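Local coordinates for protein UV damage endonuclease (PDB 3TC3) that probably nicks damaged DNA as a metal-dependent repair endonuclease, using a TIM barrel that carries a manganese site, at residues Glu48-Val51 and Leu52-Ser56. Sequence-based numbering, arbitrary orientation.
Sequences EERV and LKVSS
Ser55 folds back on Val51, one turn earlier in helix 48-71, and doubles the usual backbone bond. Its N donates to Val51 O at 2.8 Å. Its hydroxyl OG donates to the same Val51 O at 2.7 Å. The two donors reach the oxygen from opposite faces of the carbonyl plane, and OG lies 39° out of that plane. With OG beside its own backbone N (chi1 -56°), the hydroxyl is turned back toward the preceding turn. Val51 CG1 packs against it, 3.7 Å from Ser55 OG. This buried side is the tight part, and Ser55 also touches Pro85 in a loop. An alanine at Ser55 lacks OG, so Val51 O would probably lose its second donor within the helix, and a small gap would probably open beside Val51 CG1.

Ser56 repeats the pattern, its OG donating to Leu52 O at 3.0 Å. Farther round, the aliphatic part of Glu48 crosses Leu52 obliquely, with Glu48 CG 3.3 Å from Leu52 CD1. Both side chains also touch Lys99 of helix 96-99.

Arg50 runs loosely alongside buried Val54, its NH1 4.0 Å from Val54 CG2. The Arg50 side chain also rests on Ile41 and Ser45. Arg50 N hydrogen-bonds to Ser47 OG, just before the helix. The solvent side is looser. Glu49 and Lys53 are exposed and joined through the backbone, Lys53 N donating to Glu49 O. This is the first part of an outer helix of the barrel, far from the manganese. The chemistry implies that serine hydroxyls bind carbonyls already used by the helix, so the hydroxyl protons of Ser55 and Ser56 are used inside the helix.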
ATOM      1  N   GLU A  48     -17.134 -21.321  -3.033  1.00 26.93           N
ATOM      2  CA  GLU A  48     -17.226 -20.539  -4.207  1.00 27.81           C
ATOM      3  C   GLU A  48     -18.306 -19.476  -4.222  1.00 28.23           C
ATOM      4  O   GLU A  48     -18.038 -18.296  -4.508  1.00 27.42           O
ATOM      5  CB  GLU A  48     -17.192 -21.407  -5.460  1.00 29.57           C
ATOM      6  CG  GLU A  48     -17.541 -20.599  -6.669  1.00 35.17           C
ATOM      7  CD  GLU A  48     -17.126 -21.202  -7.962  1.00 40.31           C
ATOM      8  OE1 GLU A  48     -15.893 -21.304  -8.226  1.00 42.99           O
ATOM      9  OE2 GLU A  48     -18.056 -21.569  -8.705  1.00 45.12           O
ATOM     10  N   GLU A  49     -19.563 -19.864  -3.989  1.00 28.61           N
ATOM     11  CA  GLU A  49     -20.607 -18.899  -3.931  1.00 29.32           C
ATOM     12  C   GLU A  49     -20.317 -17.748  -3.016  1.00 29.39           C
ATOM     13  O   GLU A  49     -20.540 -16.644  -3.422  1.00 28.02           O
ATOM     14  CB  GLU A  49     -21.915 -19.543  -3.470  1.00 32.67           C
ATOM     15  CG  GLU A  49     -23.107 -18.848  -3.996  1.00 37.94           C
ATOM     16  CD  GLU A  49     -24.340 -19.747  -3.884  1.00 43.47           C
ATOM     17  OE1 GLU A  49     -24.269 -20.928  -4.329  1.00 46.23           O
ATOM     18  OE2 GLU A  49     -25.346 -19.268  -3.321  1.00 50.49           O
ATOM     19  N   ARG A  50     -19.914 -17.997  -1.760  1.00 27.64           N
ATOM     20  CA  ARG A  50     -19.638 -16.893  -0.813  1.00 27.61           C
ATOM     21  C   ARG A  50     -18.453 -16.005  -1.274  1.00 25.04           C
ATOM     22  O   ARG A  50     -18.514 -14.744  -1.128  1.00 24.00           O
ATOM     23  CB  ARG A  50     -19.349 -17.441   0.563  1.00 27.10           C
ATOM     24  CG  ARG A  50     -19.126 -16.436   1.648  1.00 33.27           C
ATOM     25  CD  ARG A  50     -20.096 -16.561   2.786  1.00 41.02           C
ATOM     26  NE  ARG A  50     -19.471 -16.057   4.006  1.00 45.64           N
ATOM     27  CZ  ARG A  50     -19.713 -14.857   4.529  1.00 46.13           C
ATOM     28  NH1 ARG A  50     -20.592 -14.049   3.961  1.00 52.01           N
ATOM     29  NH2 ARG A  50     -19.086 -14.471   5.624  1.00 46.11           N
ATOM     30  N   VAL A  51     -17.398 -16.623  -1.794  1.00 23.54           N
ATOM     31  CA  VAL A  51     -16.284 -15.806  -2.303  1.00 22.46           C
ATOM     32  C   VAL A  51     -16.768 -14.904  -3.422  1.00 24.05           C
ATOM     33  O   VAL A  51     -16.425 -13.739  -3.427  1.00 23.09           O
ATOM     34  CB  VAL A  51     -15.119 -16.690  -2.792  1.00 21.83           C
ATOM     35  CG1 VAL A  51     -14.097 -15.893  -3.681  1.00 21.56           C
ATOM     36  CG2 VAL A  51     -14.438 -17.321  -1.586  1.00 21.91           C
ATOM     37  N   LEU A  52     -17.550 -15.408  -4.371  1.00 24.42           N
ATOM     38  CA  LEU A  52     -18.023 -14.585  -5.486  1.00 24.86           C
ATOM     39  C   LEU A  52     -18.962 -13.490  -4.993  1.00 24.83           C
ATOM     40  O   LEU A  52     -18.875 -12.375  -5.463  1.00 25.81           O
ATOM     41  CB  LEU A  52     -18.686 -15.466  -6.587  1.00 25.11           C
ATOM     42  CG  LEU A  52     -17.622 -16.383  -7.196  1.00 25.12           C
ATOM     43  CD1 LEU A  52     -18.282 -17.626  -7.919  1.00 27.98           C
ATOM     44  CD2 LEU A  52     -16.625 -15.626  -8.089  1.00 26.67           C
ATOM     45  N   LYS A  53     -19.809 -13.796  -4.016  1.00 25.34           N
ATOM     46  CA  LYS A  53     -20.724 -12.833  -3.477  1.00 27.18           C
ATOM     47  C   LYS A  53     -19.987 -11.717  -2.774  1.00 25.66           C
ATOM     48  O   LYS A  53     -20.337 -10.574  -2.992  1.00 23.60           O
ATOM     49  CB  LYS A  53     -21.677 -13.506  -2.498  1.00 29.96           C
ATOM     50  CG  LYS A  53     -22.792 -12.651  -1.968  1.00 35.96           C
ATOM     51  CD  LYS A  53     -23.789 -13.603  -1.327  1.00 40.51           C
ATOM     52  CE  LYS A  53     -24.048 -13.121   0.100  1.00 48.86           C
ATOM     53  NZ  LYS A  53     -25.109 -12.069   0.134  1.00 48.55           N
ATOM     54  N   VAL A  54     -19.013 -12.029  -1.933  1.00 22.07           N
ATOM     55  CA  VAL A  54     -18.359 -10.941  -1.197  1.00 21.97           C
ATOM     56  C   VAL A  54     -17.360 -10.227  -2.118  1.00 21.44           C
ATOM     57  O   VAL A  54     -17.251  -9.045  -2.019  1.00 21.00           O
ATOM     58  CB  VAL A  54     -17.740 -11.474   0.099  1.00 22.33           C
ATOM     59  CG1 VAL A  54     -16.932 -10.377   0.866  1.00 21.05           C
ATOM     60  CG2 VAL A  54     -18.822 -12.102   0.977  1.00 24.47           C
ATOM     61  N   SER A  55     -16.699 -10.950  -3.041  1.00 20.19           N
ATOM     62  CA  SER A  55     -15.862 -10.257  -4.041  1.00 20.16           C
ATOM     63  C   SER A  55     -16.671  -9.280  -4.903  1.00 20.58           C
ATOM     64  O   SER A  55     -16.258  -8.139  -5.093  1.00 19.41           O
ATOM     65  CB  SER A  55     -15.124 -11.273  -4.916  1.00 19.53           C
ATOM     66  OG  SER A  55     -14.318 -12.194  -4.151  1.00 19.92           O
ATOM     67  N   SER A  56     -17.836  -9.730  -5.423  1.00 20.80           N
ATOM     68  CA  SER A  56     -18.652  -8.835  -6.175  1.00 22.57           C
ATOM     69  C   SER A  56     -19.067  -7.607  -5.360  1.00 22.09           C
ATOM     70  O   SER A  56     -19.106  -6.516  -5.921  1.00 23.21           O
ATOM     71  CB  SER A  56     -19.881  -9.582  -6.763  1.00 23.79           C
ATOM     72  OG  SER A  56     -19.407 -10.483  -7.731  1.00 26.72           O
TER